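Local coordinates for 2,3-dihydroxybenzoate-AMP ligase (Mycobacterium smegmatis, PDB 5KEI), which belongs to the ANL superfamily of AMP-binding enzymes, with a large N-terminal domain followed by a smaller C-terminal one, at residues A[210-215]-A[220-225]; A[230-235]-A[407-412]; A[353-358]-A[430-435]; A[413-418]-A[424-429]. One frame throughout, in Å; residues are numbered along the deposited sequence. Where two conformers were deposited one is given.

Contact 1: residues A[210-215]-A[220-225]; sequences LLVSGG and PKLIPR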
loop_
_atom_site.group_PDB
_atom_site.type_symbol
_atom_site.label_atom_id
_atom_site.label_comp_id
_atom_site.label_asym_id
_atom_site.label_seq_id
_atom_site.Cartn_x
_atom_site.Cartn_y
_atom_site.Cartn_z
ATOM N N LEU A 210 -0.381 2.572 -9.134
ATOM C CA LEU A 210 -1.301 2.676 -7.991
ATOM C C LEU A 210 -1.103 1.480 -7.044
ATOM O O LEU A 210 -1.130 0.313 -7.458
ATOM C CB LEU A 210 -2.764 2.761 -8.453
ATOM C CG LEU A 210 -3.075 3.822 -9.533
ATOM C CD1 LEU A 210 -4.510 3.738 -10.045
ATOM C CD2 LEU A 210 -2.783 5.241 -9.055
ATOM N N LEU A 211 -0.872 1.767 -5.774
ATOM C CA LEU A 211 -0.851 0.699 -4.771
ATOM C C LEU A 211 -2.249 0.535 -4.197
ATOM O O LEU A 211 -3.099 1.415 -4.334
ATOM C CB LEU A 211 0.151 0.998 -3.655
ATOM C CG LEU A 211 1.619 1.206 -4.039
ATOM C CD1 LEU A 211 2.375 1.797 -2.873
ATOM C CD2 LEU A 211 2.265 -0.114 -4.438
ATOM N N VAL A 212 -2.476 -0.611 -3.573
ATOM C CA VAL A 212 -3.707 -0.884 -2.852
ATOM C C VAL A 212 -3.516 -0.614 -1.354
ATOM O O VAL A 212 -2.472 -0.905 -0.785
ATOM C CB VAL A 212 -4.170 -2.340 -3.087
ATOM C CG1 VAL A 212 -5.372 -2.664 -2.228
ATOM C CG2 VAL A 212 -4.515 -2.539 -4.558
ATOM N N SER A 213 -4.533 -0.026 -0.745
ATOM C CA SER A 213 -4.542 0.300 0.669
ATOM C C SER A 213 -5.018 -0.882 1.516
ATOM O O SER A 213 -6.080 -1.452 1.254
ATOM C CB SER A 213 -5.450 1.504 0.892
ATOM O OG SER A 213 -5.493 1.856 2.256
ATOM N N GLY A 214 -4.251 -1.249 2.537
ATOM C CA GLY A 214 -4.635 -2.360 3.398
ATOM C C GLY A 214 -5.631 -1.956 4.473
ATOM O O GLY A 214 -5.335 -2.062 5.666
ATOM N N GLY A 215 -6.816 -1.509 4.061
ATOM C CA GLY A 215 -7.773 -0.933 4.992
ATOM C C GLY A 215 -8.820 -1.859 5.601
ATOM O O GLY A 215 -8.514 -2.960 6.068
ATOM N N PRO A 220 -11.704 -0.905 -0.380
ATOM C CA PRO A 220 -10.266 -0.630 -0.442
ATOM C C PRO A 220 -9.998 0.569 -1.351
ATOM O O PRO A 220 -10.776 0.845 -2.266
ATOM C CB PRO A 220 -9.677 -1.924 -1.023
ATOM C CG PRO A 220 -10.703 -2.970 -0.772
ATOM C CD PRO A 220 -12.026 -2.254 -0.874
ATOM N N LYS A 221 -8.922 1.291 -1.087
ATOM C CA LYS A 221 -8.626 2.491 -1.854
ATOM C C LYS A 221 -7.368 2.298 -2.689
ATOM O O LYS A 221 -6.592 1.371 -2.442
ATOM C CB LYS A 221 -8.501 3.697 -0.920
ATOM C CG LYS A 221 -9.830 4.076 -0.263
ATOM C CD LYS A 221 -9.639 4.914 0.990
ATOM C CE LYS A 221 -10.173 4.178 2.228
ATOM N NZ LYS A 221 -10.062 5.006 3.466
ATOM N N LEU A 222 -7.202 3.145 -3.701
ATOM C CA LEU A 222 -6.003 3.133 -4.522
ATOM C C LEU A 222 -5.112 4.328 -4.174
ATOM O O LEU A 222 -5.567 5.464 -4.018
ATOM C CB LEU A 222 -6.353 3.136 -6.020
ATOM C CG LEU A 222 -7.169 1.933 -6.495
ATOM C CD1 LEU A 222 -7.563 2.046 -7.960
ATOM C CD2 LEU A 222 -6.423 0.630 -6.218
ATOM N N ILE A 223 -3.826 4.043 -4.055
ATOM C CA ILE A 223 -2.852 5.026 -3.622
ATOM C C ILE A 223 -1.921 5.354 -4.767
ATOM O O ILE A 223 -1.194 4.470 -5.248
ATOM C CB ILE A 223 -2.043 4.496 -2.413
ATOM C CG1 ILE A 223 -2.972 4.306 -1.208
ATOM C CG2 ILE A 223 -0.910 5.434 -2.072
ATOM C CD1 ILE A 223 -2.430 3.370 -0.146
ATOM N N PRO A 224 -1.935 6.618 -5.222
ATOM C CA PRO A 224 -1.048 6.971 -6.340
ATOM C C PRO A 224 0.364 7.280 -5.840
ATOM O O PRO A 224 0.564 8.074 -4.914
ATOM C CB PRO A 224 -1.718 8.201 -6.947
ATOM C CG PRO A 224 -2.402 8.849 -5.789
ATOM C CD PRO A 224 -2.781 7.749 -4.813
ATOM N N ARG A 225 1.349 6.611 -6.416
ATOM C CA ARG A 225 2.722 6.943 -6.069
ATOM C C ARG A 225 3.336 7.513 -7.328
ATOM O O ARG A 225 3.239 6.923 -8.408
ATOM C CB ARG A 225 3.492 5.725 -5.544
ATOM C CG ARG A 225 2.786 4.960 -4.406
ATOM C CD ARG A 225 2.793 5.710 -3.062
ATOM N NE ARG A 225 4.156 6.113 -2.711
ATOM C CZ ARG A 225 4.914 5.553 -1.772
ATOM N NH1 ARG A 225 4.450 4.564 -1.019
ATOM N NH2 ARG A 225 6.134 6.014 -1.576
#

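Contact 2: residues A[230-235]-A[407-412]; sequences YVYNAT and RGPYTL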
loop_
_atom_site.group_PDB
_atom_site.type_symbol
_atom_site.label_atom_id
_atom_site.label_comp_id
_atom_site.label_asym_id
_atom_site.label_seq_id
_atom_site.Cartn_x
_atom_site.Cartn_y
_atom_site.Cartn_z
ATOM N N TYR A 230 8.420 7.376 -5.593
ATOM C CA TYR A 230 8.579 5.927 -5.504
ATOM C C TYR A 230 10.042 5.536 -5.777
ATOM O O TYR A 230 10.576 4.631 -5.132
ATOM C CB TYR A 230 7.590 5.202 -6.450
ATOM C CG TYR A 230 7.189 3.870 -5.845
ATOM C CD1 TYR A 230 6.602 3.876 -4.575
ATOM C CD2 TYR A 230 7.261 2.656 -6.519
ATOM C CE1 TYR A 230 6.184 2.741 -3.951
ATOM C CE2 TYR A 230 6.807 1.459 -5.876
ATOM C CZ TYR A 230 6.273 1.532 -4.583
ATOM O OH TYR A 230 5.814 0.453 -3.866
ATOM N N VAL A 231 10.701 6.247 -6.687
ATOM C CA VAL A 231 12.128 6.022 -6.903
ATOM C C VAL A 231 12.888 6.446 -5.648
ATOM O O VAL A 231 13.752 5.716 -5.153
ATOM C CB VAL A 231 12.641 6.780 -8.122
ATOM C CG1 VAL A 231 14.186 6.678 -8.235
ATOM C CG2 VAL A 231 11.953 6.244 -9.380
ATOM N N TYR A 232 12.538 7.610 -5.109
ATOM C CA TYR A 232 13.104 8.007 -3.822
ATOM C C TYR A 232 12.841 6.999 -2.683
ATOM O O TYR A 232 13.739 6.721 -1.891
ATOM C CB TYR A 232 12.594 9.397 -3.401
ATOM C CG TYR A 232 13.047 9.841 -2.010
ATOM C CD1 TYR A 232 14.402 9.859 -1.659
ATOM C CD2 TYR A 232 12.122 10.184 -1.032
ATOM C CE1 TYR A 232 14.824 10.244 -0.372
ATOM C CE2 TYR A 232 12.528 10.559 0.243
ATOM C CZ TYR A 232 13.879 10.585 0.575
ATOM O OH TYR A 232 14.274 10.966 1.846
ATOM N N ASN A 233 11.649 6.402 -2.645
ATOM C CA ASN A 233 11.215 5.547 -1.539
ATOM C C ASN A 233 12.178 4.300 -1.536
ATOM O O ASN A 233 12.742 3.864 -0.526
ATOM C CB ASN A 233 9.760 5.091 -1.736
ATOM C CG ASN A 233 9.301 4.198 -0.628
ATOM O OD1 ASN A 233 9.432 3.015 -0.720
ATOM N ND2 ASN A 233 8.634 4.761 0.358
ATOM N N ALA A 234 12.359 3.724 -2.716
ATOM C CA ALA A 234 13.268 2.585 -2.931
ATOM C C ALA A 234 14.753 2.928 -2.686
ATOM O O ALA A 234 15.466 2.191 -2.000
ATOM C CB ALA A 234 13.070 2.044 -4.345
ATOM N N THR A 235 15.211 4.014 -3.293
ATOM C CA THR A 235 16.627 4.419 -3.229
ATOM C C THR A 235 17.048 4.711 -1.792
ATOM O O THR A 235 18.023 4.141 -1.275
ATOM C CB THR A 235 16.874 5.661 -4.074
ATOM O OG1 THR A 235 16.355 5.434 -5.395
ATOM C CG2 THR A 235 18.364 6.021 -4.098
ATOM N N ARG A 407 3.050 13.743 6.745
ATOM C CA ARG A 407 3.217 14.424 5.479
ATOM C C ARG A 407 4.707 14.396 5.151
ATOM O O ARG A 407 5.534 14.551 6.044
ATOM C CB ARG A 407 2.697 15.851 5.568
ATOM C CG ARG A 407 2.537 16.549 4.251
ATOM C CD ARG A 407 2.065 17.974 4.479
ATOM N NE ARG A 407 3.075 18.794 5.148
ATOM C CZ ARG A 407 2.836 20.014 5.620
ATOM N NH1 ARG A 407 1.628 20.543 5.496
ATOM N NH2 ARG A 407 3.794 20.708 6.221
ATOM N N GLY A 408 5.046 14.178 3.884
ATOM C CA GLY A 408 6.433 14.155 3.472
ATOM C C GLY A 408 6.668 13.814 2.013
ATOM O O GLY A 408 5.729 13.676 1.224
ATOM N N PRO A 409 7.944 13.646 1.651
ATOM C CA PRO A 409 8.395 13.535 0.257
ATOM C C PRO A 409 7.898 12.297 -0.506
ATOM O O PRO A 409 8.152 12.194 -1.711
ATOM C CB PRO A 409 9.926 13.508 0.392
ATOM C CG PRO A 409 10.182 13.026 1.799
ATOM C CD PRO A 409 9.059 13.581 2.613
ATOM N N TYR A 410 7.208 11.375 0.161
ATOM C CA TYR A 410 6.664 10.216 -0.545
ATOM C C TYR A 410 5.315 9.778 0.054
ATOM O O TYR A 410 4.877 8.656 -0.163
ATOM C CB TYR A 410 7.676 9.053 -0.546
ATOM C CG TYR A 410 8.150 8.695 0.841
ATOM C CD1 TYR A 410 7.501 7.718 1.571
ATOM C CD2 TYR A 410 9.224 9.354 1.429
ATOM C CE1 TYR A 410 7.894 7.399 2.840
ATOM C CE2 TYR A 410 9.641 9.033 2.715
ATOM C CZ TYR A 410 8.957 8.056 3.414
ATOM O OH TYR A 410 9.319 7.707 4.681
ATOM N N THR A 411 4.662 10.681 0.786
ATOM C CA THR A 411 3.345 10.424 1.373
ATOM C C THR A 411 2.245 11.085 0.537
ATOM O O THR A 411 2.344 12.261 0.183
ATOM C CB THR A 411 3.268 10.924 2.842
ATOM O OG1 THR A 411 4.109 10.104 3.669
ATOM C CG2 THR A 411 1.830 10.845 3.374
ATOM N N LEU A 412 1.199 10.328 0.216
ATOM C CA LEU A 412 0.184 10.800 -0.720
ATOM C C LEU A 412 -0.591 12.005 -0.191
ATOM O O LEU A 412 -0.680 12.230 1.014
ATOM C CB LEU A 412 -0.786 9.673 -1.066
ATOM C CG LEU A 412 -2.030 9.511 -0.198
ATOM C CD1 LEU A 412 -2.938 8.461 -0.806
ATOM C CD2 LEU A 412 -1.664 9.140 1.226
#

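Contact 3: residues A[353-358]-A[430-435]; sequences FGMAEG and GFYRSG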
loop_
_atom_site.group_PDB
_atom_site.type_symbol
_atom_site.label_atom_id
_atom_site.label_comp_id
_atom_site.label_asym_id
_atom_site.label_seq_id
_atom_site.Cartn_x
_atom_site.Cartn_y
_atom_site.Cartn_z
ATOM N N PHE A 353 7.819 -0.049 10.444
ATOM C CA PHE A 353 6.436 0.373 10.567
ATOM C C PHE A 353 6.152 1.337 9.438
ATOM O O PHE A 353 6.580 2.498 9.471
ATOM C CB PHE A 353 6.173 1.009 11.936
ATOM C CG PHE A 353 4.884 1.774 12.023
ATOM C CD1 PHE A 353 3.675 1.169 11.710
ATOM C CD2 PHE A 353 4.876 3.099 12.446
ATOM C CE1 PHE A 353 2.479 1.879 11.795
ATOM C CE2 PHE A 353 3.686 3.808 12.532
ATOM C CZ PHE A 353 2.490 3.193 12.214
ATOM N N GLY A 354 5.453 0.829 8.425
ATOM C CA GLY A 354 5.182 1.573 7.214
ATOM C C GLY A 354 3.785 1.328 6.673
ATOM O O GLY A 354 3.040 0.506 7.172
ATOM N N MET A 355 3.429 2.071 5.640
ATOM C CA MET A 355 2.097 1.993 5.072
ATOM C C MET A 355 2.204 2.353 3.600
ATOM O O MET A 355 3.047 3.179 3.214
ATOM C CB MET A 355 1.135 2.933 5.806
ATOM C CG MET A 355 1.511 4.402 5.718
ATOM S SD MET A 355 0.862 5.398 7.063
ATOM C CE MET A 355 1.881 4.815 8.436
ATOM N N ALA A 356 1.370 1.718 2.783
ATOM C CA ALA A 356 1.352 1.960 1.344
ATOM C C ALA A 356 1.174 3.445 1.003
ATOM O O ALA A 356 1.651 3.921 -0.026
ATOM C CB ALA A 356 0.243 1.129 0.701
ATOM N N GLU A 357 0.487 4.163 1.885
ATOM C CA GLU A 357 0.234 5.589 1.729
ATOM C C GLU A 357 1.486 6.471 1.741
ATOM O O GLU A 357 1.448 7.615 1.289
ATOM C CB GLU A 357 -0.714 6.059 2.833
ATOM C CG GLU A 357 -2.193 5.725 2.594
ATOM C CD GLU A 357 -2.621 4.343 3.118
ATOM O OE1 GLU A 357 -1.762 3.515 3.515
ATOM O OE2 GLU A 357 -3.840 4.088 3.142
ATOM N N GLY A 358 2.595 5.959 2.266
ATOM C CA GLY A 358 3.777 6.787 2.399
ATOM C C GLY A 358 4.677 6.426 3.563
ATOM O O GLY A 358 5.450 5.469 3.465
ATOM N N GLY A 430 -3.061 19.043 4.981
ATOM C CA GLY A 430 -2.619 18.019 4.053
ATOM C C GLY A 430 -1.804 16.905 4.693
ATOM O O GLY A 430 -1.025 16.252 4.011
ATOM N N PHE A 431 -1.972 16.700 5.997
ATOM C CA PHE A 431 -1.420 15.527 6.667
ATOM C C PHE A 431 -2.368 14.340 6.494
ATOM O O PHE A 431 -3.589 14.484 6.627
ATOM C CB PHE A 431 -1.183 15.794 8.160
ATOM C CG PHE A 431 0.042 16.637 8.454
ATOM C CD1 PHE A 431 0.017 18.007 8.287
ATOM C CD2 PHE A 431 1.216 16.050 8.911
ATOM C CE1 PHE A 431 1.136 18.772 8.566
ATOM C CE2 PHE A 431 2.339 16.813 9.190
ATOM C CZ PHE A 431 2.291 18.171 9.015
ATOM N N TYR A 432 -1.813 13.172 6.185
ATOM C CA TYR A 432 -2.610 11.950 6.146
ATOM C C TYR A 432 -2.864 11.450 7.567
ATOM O O TYR A 432 -1.931 11.369 8.354
ATOM C CB TYR A 432 -1.901 10.873 5.319
ATOM C CG TYR A 432 -2.523 9.518 5.480
ATOM C CD1 TYR A 432 -3.842 9.288 5.087
ATOM C CD2 TYR A 432 -1.805 8.459 6.020
ATOM C CE1 TYR A 432 -4.423 8.044 5.238
ATOM C CE2 TYR A 432 -2.384 7.201 6.172
ATOM C CZ TYR A 432 -3.692 7.002 5.785
ATOM O OH TYR A 432 -4.282 5.760 5.947
ATOM N N ARG A 433 -4.118 11.134 7.903
ATOM C CA ARG A 433 -4.443 10.529 9.210
ATOM C C ARG A 433 -4.403 8.992 9.163
ATOM O O ARG A 433 -5.248 8.345 8.548
ATOM C CB ARG A 433 -5.811 11.002 9.695
ATOM C CG ARG A 433 -5.840 12.444 10.187
ATOM C CD ARG A 433 -6.965 12.655 11.215
ATOM N NE ARG A 433 -8.252 12.198 10.695
ATOM C CZ ARG A 433 -8.999 12.898 9.850
ATOM N NH1 ARG A 433 -8.595 14.090 9.444
ATOM N NH2 ARG A 433 -10.149 12.411 9.411
ATOM N N SER A 434 -3.417 8.414 9.834
ATOM C CA SER A 434 -3.097 6.994 9.702
ATOM C C SER A 434 -4.061 6.054 10.411
ATOM O O SER A 434 -4.206 4.890 10.030
ATOM C CB SER A 434 -1.693 6.738 10.236
ATOM O OG SER A 434 -1.618 7.133 11.596
ATOM N N GLY A 435 -4.685 6.548 11.472
ATOM C CA GLY A 435 -5.558 5.721 12.276
ATOM C C GLY A 435 -4.760 4.877 13.250
ATOM O O GLY A 435 -5.329 4.089 14.003
#

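Contact 4: residues A[413-418]-A[424-429]; sequences NGYFNA and RSFSPD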
loop_
_atom_site.group_PDB
_atom_site.type_symbol
_atom_site.label_atom_id
_atom_site.label_comp_id
_atom_site.label_asym_id
_atom_site.label_seq_id
_atom_site.Cartn_x
_atom_site.Cartn_y
_atom_site.Cartn_z
ATOM N N ASN A 413 -1.132 12.783 -1.118
ATOM C CA ASN A 413 -1.879 13.986 -0.797
ATOM C C ASN A 413 -3.372 13.774 -1.045
ATOM O O ASN A 413 -4.192 14.627 -0.739
ATOM C CB ASN A 413 -1.337 15.146 -1.612
ATOM C CG ASN A 413 0.145 15.333 -1.409
ATOM O OD1 ASN A 413 0.561 15.924 -0.417
ATOM N ND2 ASN A 413 0.956 14.813 -2.333
ATOM N N GLY A 414 -3.698 12.612 -1.597
ATOM C CA GLY A 414 -5.059 12.130 -1.681
ATOM C C GLY A 414 -5.071 10.741 -2.293
ATOM O O GLY A 414 -4.162 10.375 -3.035
ATOM N N TYR A 415 -6.091 9.952 -1.977
ATOM C CA TYR A 415 -6.314 8.704 -2.681
ATOM C C TYR A 415 -6.718 8.988 -4.125
ATOM O O TYR A 415 -7.139 10.105 -4.457
ATOM C CB TYR A 415 -7.380 7.876 -1.977
ATOM C CG TYR A 415 -6.928 7.334 -0.652
ATOM C CD1 TYR A 415 -7.410 7.866 0.530
ATOM C CD2 TYR A 415 -6.011 6.289 -0.580
ATOM C CE1 TYR A 415 -7.004 7.386 1.739
ATOM C CE2 TYR A 415 -5.602 5.785 0.644
ATOM C CZ TYR A 415 -6.107 6.347 1.804
ATOM O OH TYR A 415 -5.725 5.883 3.045
ATOM N N PHE A 416 -6.586 7.988 -4.990
ATOM C CA PHE A 416 -6.878 8.195 -6.410
ATOM C C PHE A 416 -8.371 8.106 -6.694
ATOM O O PHE A 416 -9.012 7.117 -6.342
ATOM C CB PHE A 416 -6.141 7.180 -7.267
ATOM C CG PHE A 416 -6.285 7.421 -8.737
ATOM C CD1 PHE A 416 -5.456 8.330 -9.390
ATOM C CD2 PHE A 416 -7.257 6.752 -9.469
ATOM C CE1 PHE A 416 -5.588 8.556 -10.755
ATOM C CE2 PHE A 416 -7.393 6.980 -10.830
ATOM C CZ PHE A 416 -6.555 7.886 -11.472
ATOM N N ASN A 417 -8.918 9.142 -7.325
ATOM C CA ASN A 417 -10.322 9.137 -7.726
ATOM C C ASN A 417 -11.221 8.756 -6.554
ATOM O O ASN A 417 -11.958 7.776 -6.615
ATOM C CB ASN A 417 -10.519 8.174 -8.892
ATOM C CG ASN A 417 -11.862 8.330 -9.560
ATOM O OD1 ASN A 417 -12.520 9.354 -9.417
ATOM N ND2 ASN A 417 -12.269 7.319 -10.307
ATOM N N ALA A 418 -11.109 9.504 -5.463
ATOM C CA ALA A 418 -11.817 9.161 -4.234
ATOM C C ALA A 418 -12.062 10.415 -3.408
ATOM O O ALA A 418 -11.622 10.517 -2.259
ATOM C CB ALA A 418 -11.022 8.128 -3.427
ATOM N N ARG A 424 -12.367 13.046 4.002
ATOM C CA ARG A 424 -12.481 12.331 5.272
ATOM C C ARG A 424 -11.117 11.949 5.881
ATOM O O ARG A 424 -10.937 11.996 7.097
ATOM C CB ARG A 424 -13.354 11.086 5.044
ATOM C CG ARG A 424 -13.605 10.201 6.240
ATOM C CD ARG A 424 -14.427 8.972 5.845
ATOM N NE ARG A 424 -14.387 7.925 6.879
ATOM C CZ ARG A 424 -15.203 7.864 7.935
ATOM N NH1 ARG A 424 -16.145 8.788 8.121
ATOM N NH2 ARG A 424 -15.080 6.875 8.813
ATOM N N SER A 425 -10.149 11.620 5.027
ATOM C CA SER A 425 -8.898 10.996 5.458
ATOM C C SER A 425 -7.703 11.946 5.637
ATOM O O SER A 425 -6.644 11.525 6.104
ATOM C CB SER A 425 -8.505 9.907 4.454
ATOM O OG SER A 425 -9.574 9.009 4.202
ATOM N N PHE A 426 -7.859 13.213 5.264
ATOM C CA PHE A 426 -6.753 14.159 5.359
ATOM C C PHE A 426 -7.073 15.419 6.171
ATOM O O PHE A 426 -8.137 16.021 6.022
ATOM C CB PHE A 426 -6.278 14.582 3.951
ATOM C CG PHE A 426 -5.689 13.456 3.138
ATOM C CD1 PHE A 426 -6.496 12.661 2.345
ATOM C CD2 PHE A 426 -4.340 13.195 3.170
ATOM C CE1 PHE A 426 -5.956 11.616 1.604
ATOM C CE2 PHE A 426 -3.797 12.150 2.431
ATOM C CZ PHE A 426 -4.604 11.360 1.654
ATOM N N SER A 427 -6.128 15.775 7.037
ATOM C CA SER A 427 -5.932 17.113 7.602
ATOM C C SER A 427 -6.170 18.273 6.607
ATOM O O SER A 427 -5.946 18.130 5.404
ATOM C CB SER A 427 -4.493 17.164 8.162
ATOM O OG SER A 427 -4.025 18.465 8.441
ATOM N N PRO A 428 -6.632 19.436 7.101
ATOM C CA PRO A 428 -6.748 20.592 6.196
ATOM C C PRO A 428 -5.378 21.060 5.686
ATOM O O PRO A 428 -5.285 21.582 4.578
ATOM C CB PRO A 428 -7.406 21.668 7.071
ATOM C CG PRO A 428 -8.072 20.912 8.186
ATOM C CD PRO A 428 -7.200 19.712 8.434
ATOM N N ASP A 429 -4.337 20.868 6.499
ATOM C CA ASP A 429 -2.960 21.176 6.110
ATOM C C ASP A 429 -2.424 20.205 5.080
ATOM O O ASP A 429 -1.425 20.490 4.416
ATOM C CB ASP A 429 -2.025 21.147 7.316
ATOM C CG ASP A 429 -2.260 22.289 8.261
ATOM O OD1 ASP A 429 -2.831 23.320 7.833
ATOM O OD2 ASP A 429 -1.868 22.152 9.438
#

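Contact 1: residues A[210-215]-A[220-225]
Leu211 and Ile223 form the hydrogen-bonded pair at the heart of this contact, each bonding to the other through backbone N and O. Leu211 N reaches Ile223 O at 2.8 Å, and Ile223 N returns to Leu211 O at 2.7 Å. Two residues on, Ser213 N donates to Lys221 O at 3.0 Å, which carries the ladder past the last strand residue, Val212. The flanking pairs, Leu210 with Pro224 and Val212 with Leu222, are non-hydrogen-bonded and share one face. There Leu210 splits its branches: CD2 touches Pro224 CB at 3.8 Å, while CD1 meets Leu222 CD1 at 4.1 Å. On the other face, Leu211 CD1 lies 3.5 Å from Arg225 CG. Bends at chi2 (-72°) and chi3 (-52°) fold the arginine back, and its guanidinium comes obliquely near that same methyl. Further along this face, Ile223 CD1 packs 3.7 Å from Ser213 CB.

Outside the pair, Asp229 forms a salt bridge with Arg225 NE, Ser213 OG is hydrogen-bonded to Glu357, and Val212 and Leu222 touch Phe137 of helix 131-141. The two strands run at 143° to each other and make an antiparallel beta hairpin at the edge of a mixed sheet; its glycine-rich connection, entered through Ser213-Gly214-Gly215 and left through Pro220-Lys221, is consistent with the P-loop-like signature of the ANL family.

Contact 2: residues A[230-235]-A[407-412]
Tyr232, on helix 227-240, meets Pro409 and Tyr410 of the loop segment 407-412 chiefly through one ring carbon, CE2. The contact has an apolar part, an aromatic part and an amide-ring part, with no hydrogen bond across it.

The apolar touches are few. Tyr232 CE2 lies 3.7 Å from Pro409 CG, and the same carbon is 3.7 Å from Tyr410 CD2, so this one atom sits against two consecutive loop residues.

The aromatic pair is neither a stack nor a T-shape: the ring centroids of Tyr232 and Tyr410 stand 6.0 Å apart with planes inclined at 59°. Two different torsions bring the rings together. In Tyr232, chi1 of 175° extends CG away from the backbone N and out from the helix; in Tyr410, chi1 of 54° lodges CG between N and the carbonyl carbon.

Against the CD1 and CE1 atoms of Tyr410 lies the amide of Asn233. Its side chain crosses that of the tyrosine at about a right angle, the amide standing steeply to the ring.

The polar groups look elsewhere: Tyr232 OH is hydrogen-bonded to Ser381 OG, and Tyr410 OH to the backbone N of Leu360. Within the loop, Thr411 N bonds to Gly408 O at 3.2 Å. The arrangement is buried helix-to-loop packing inside the large N-terminal domain of an ANL enzyme, setting the helix that follows strand 222-226 against the chain leaving strand 402-407 of a four-stranded antiparallel sheet.

Contact 3: residues A[353-358]-A[430-435]
Met355 and Glu357, which face Tyr432, are set on a type I beta turn from Met355 to Gly358, closed by Gly358 N bonding to Met355 O at 3.0 Å, while Tyr432 begins strand 432-440. The backbones stay well apart, with Glu357 CA and Tyr432 CA separated by 8.2 Å, and the side chains bridge the interval.

Glu357 lies over one face of the Tyr432 ring. Its CG is 4.1 Å from the ring centroid and only 24° off the normal, a CH-pi contact displaced toward CZ. The bend at chi2 lets the chain continue across the ring, and the carboxylate plane ends 16° from the plane of the ring. Over the opposite face stands Ser434 N, from the tyrosine's own strand.

Both segments carry recognisable sequence signatures of the ANL family: FGMAE resembles the YGxTE motif, and YRSG, followed by Asp436, resembles YRTGD. The contact therefore places two core motifs of these enzymes side by side.

Met355 approaches from another direction. Its SD is 5.1 Å from the Tyr432 centroid and 82° off the ring normal, a Met-aromatic contact at the edge, with SD 3.8 Å from CE2. The two side chains run alongside each other in opposite senses.

At the polar end, Glu357 OE2 lies 3.3 Å from Tyr432 OH. The same oxygen is hydrogen-bonded to Tyr415 OH, in the loop before helix 419-425, and to Ser213 OG.

Contact 4: residues A[413-418]-A[424-429]
Phe426, just past the end of helix 419-425, reaches across to Asn413, Gly414 and Tyr415. From CB the side chain leaves with CG beside the backbone N and opposite the carbonyl carbon (chi1 -65°), and chi2 of 88° sets the ring plane nearly perpendicular to the CA-CB-CG plane. Along one side of the ring, CD2 comes 4.2 Å from Asn413 O, and the next atom, CE2, is 3.9 Å from Asn413 C. The carbonyl group of Asn413 thus lies over a face, its oxygen above the ring centre. Along the other side, CE1 touches Gly414 CA at 3.4 Å and also comes within 4.2 Å of Tyr415 CD1. At the tip, Phe426 CZ lies 3.5 Å from Gly414 CA, with Gly414 N next to it. The far end of the phenyl ring is therefore applied mainly to the peptide backbone at Asn413-Gly414.

Beside this, Ser425 meets the edge of the Tyr415 ring: its CB lies in the ring plane, 4.0 Å from CE1. Ser425 OG is 3.9 Å from that carbon but has its hydrogen bond with Ala421 O, one turn back. Tyr415 N is held by the side-chain oxygen of Asn422.

With no hydrogen bond between the segments, the contact probably rests mainly on van der Waals packing of the ring against the backbone; Ser425 OG and Tyr415 N find partners in helix 419-425, whereas Tyr415 OH bonds to Glu357 OE2.

How the contacts relate
Following the chain, contact 1 opens and closes first, as a hairpin in series with the others. Helix 227-240 follows directly and opens contact 2; segment 353-358 then opens contact 3 before residues 407-412 close contact 2, so these two cross. Contact 4 is a short loop around helix 419-425, nested inside the long loop that residues 430-435 finally close in contact 3. Probable backbone hydrogen bonds join them: Leu222 O with Phe416 N links contacts 1 and 4, Leu412 N with Glu357 O links 2 and 3, and Arg433 N with Ser425 O links 3 and 4. Together they tie two mixed sheets to the antiparallel four-stranded sheet.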